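Local coordinates for protein ribokinase (Giardia lamblia, PDB 6WHJ) that probably catalyses the magnesium- and ATP-dependent phosphorylation of D-ribose at O-5, giving D-ribose 5-phosphate for nucleotide synthesis or the pentose phosphate pathway, at residues R283-E286 / L287-S291. Sequence-based numbering, arbitrary orientation.
Sequences RLME and LAEES
R283 folds its side chain over L287 and reaches E290, linking side chains along the C-terminal part of helix 272-287 and just beyond. With CG anti to the backbone N (chi1 -162°) and a bend at chi2 (59°), the R283 side chain crosses that of L287 at about a right angle; CD2 of L287 lies under one guanidinium face, 3.5 Å from R283 NH2. At the group's edge, NH1 makes a weak, long salt bridge to OE1 of E290 (3.5 Å), the carboxylate being turned well out of the guanidinium plane. R283 O accepts the helical bond from L287 N (2.9 Å), and L284 O takes the next, from A288 N. In E286, OE1 presents its anti lone pair to R283 NH1 (3.1 Å) and also pairs with R331, so the two cations probably offset the nearby like charge of E290. The carbonyl O of E286 accepts two bonds, from E290 N (3.1 Å) almost head-on and from E289 N (3.0 Å) above the carbonyl plane. E306 of helix 301-318 binds R283 NH2, and T303 of that helix touches L287, while L284 and M285 pack on L140 of strand 140-143 in the large sheet.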
loop_
_atom_site.group_PDB
_atom_site.type_symbol
_atom_site.label_atom_id
_atom_site.label_comp_id
_atom_site.label_asym_id
_atom_site.label_seq_id
_atom_site.Cartn_x
_atom_site.Cartn_y
_atom_site.Cartn_z
ATOM N N ARG B 283 -31.358 -13.088 -2.547
ATOM C CA ARG B 283 -32.789 -13.064 -2.246
ATOM C C ARG B 283 -33.615 -12.612 -3.440
ATOM O O ARG B 283 -34.735 -13.097 -3.633
ATOM C CB ARG B 283 -33.069 -12.150 -1.059
ATOM C CG ARG B 283 -34.419 -12.375 -0.408
ATOM C CD ARG B 283 -34.562 -13.795 0.092
ATOM N NE ARG B 283 -35.921 -14.049 0.558
ATOM C CZ ARG B 283 -36.691 -15.049 0.142
ATOM N NH1 ARG B 283 -36.235 -15.929 -0.743
ATOM N NH2 ARG B 283 -37.914 -15.178 0.637
ATOM N N LEU B 284 -33.091 -11.688 -4.244
ATOM C CA LEU B 284 -33.793 -11.267 -5.448
ATOM C C LEU B 284 -33.967 -12.440 -6.395
ATOM O O LEU B 284 -35.067 -12.692 -6.901
ATOM C CB LEU B 284 -33.029 -10.132 -6.117
ATOM C CG LEU B 284 -33.747 -9.265 -7.140
ATOM C CD1 LEU B 284 -35.047 -8.761 -6.556
ATOM C CD2 LEU B 284 -32.848 -8.094 -7.507
ATOM N N MET B 285 -32.889 -13.194 -6.612
ATOM C CA MET B 285 -32.943 -14.357 -7.489
ATOM C C MET B 285 -33.896 -15.417 -6.952
ATOM O O MET B 285 -34.574 -16.095 -7.732
ATOM C CB MET B 285 -31.535 -14.936 -7.667
ATOM C CG MET B 285 -31.448 -16.138 -8.596
ATOM S SD MET B 285 -31.658 -17.701 -7.702
ATOM C CE MET B 285 -30.307 -17.579 -6.537
ATOM N N GLU B 286 -33.978 -15.564 -5.627
ATOM C CA GLU B 286 -34.854 -16.581 -5.057
ATOM C C GLU B 286 -36.317 -16.187 -5.183
ATOM O O GLU B 286 -37.168 -17.031 -5.478
ATOM C CB GLU B 286 -34.493 -16.832 -3.595
ATOM C CG GLU B 286 -33.229 -17.642 -3.412
ATOM C CD GLU B 286 -32.764 -17.698 -1.966
ATOM O OE1 GLU B 286 -33.429 -17.087 -1.097
ATOM O OE2 GLU B 286 -31.745 -18.379 -1.699
ATOM N N LEU B 287 -36.626 -14.902 -4.980
ATOM C CA LEU B 287 -38.010 -14.456 -5.093
ATOM C C LEU B 287 -38.531 -14.583 -6.521
ATOM O O LEU B 287 -39.743 -14.726 -6.725
ATOM C CB LEU B 287 -38.134 -13.013 -4.601
ATOM C CG LEU B 287 -37.897 -12.803 -3.102
ATOM C CD1 LEU B 287 -37.809 -11.326 -2.767
ATOM C CD2 LEU B 287 -38.960 -13.499 -2.250
ATOM N N ALA B 288 -37.637 -14.536 -7.512
ATOM C CA ALA B 288 -38.018 -14.727 -8.903
ATOM C C ALA B 288 -38.381 -16.168 -9.225
ATOM O O ALA B 288 -38.991 -16.412 -10.269
ATOM C CB ALA B 288 -36.892 -14.256 -9.820
ATOM N N GLU B 289 -38.047 -17.118 -8.352
ATOM C CA GLU B 289 -38.416 -18.518 -8.537
ATOM C C GLU B 289 -39.622 -18.935 -7.718
ATOM O O GLU B 289 -40.375 -19.820 -8.140
ATOM C CB GLU B 289 -37.274 -19.444 -8.115
ATOM C CG GLU B 289 -36.130 -19.595 -9.044
ATOM C CD GLU B 289 -35.077 -20.472 -8.421
ATOM O OE1 GLU B 289 -35.090 -20.615 -7.181
ATOM O OE2 GLU B 289 -34.268 -21.057 -9.162
ATOM N N GLU B 290 -39.807 -18.314 -6.556
ATOM C CA GLU B 290 -40.830 -18.678 -5.589
ATOM C C GLU B 290 -42.135 -17.956 -5.842
ATOM O O GLU B 290 -42.898 -17.716 -4.896
ATOM C CB GLU B 290 -40.325 -18.370 -4.181
ATOM C CG GLU B 290 -39.031 -19.070 -3.829
ATOM C CD GLU B 290 -38.409 -18.526 -2.560
ATOM O OE1 GLU B 290 -39.003 -17.606 -1.951
ATOM O OE2 GLU B 290 -37.320 -19.012 -2.182
ATOM N N SER B 291 -42.448 -17.652 -7.093
ATOM C CA SER B 291 -43.546 -16.754 -7.388
ATOM C C SER B 291 -44.402 -17.300 -8.514
ATOM O O SER B 291 -43.914 -17.966 -9.430
ATOM C CB SER B 291 -43.024 -15.360 -7.772
ATOM O OG SER B 291 -44.082 -14.511 -8.181
#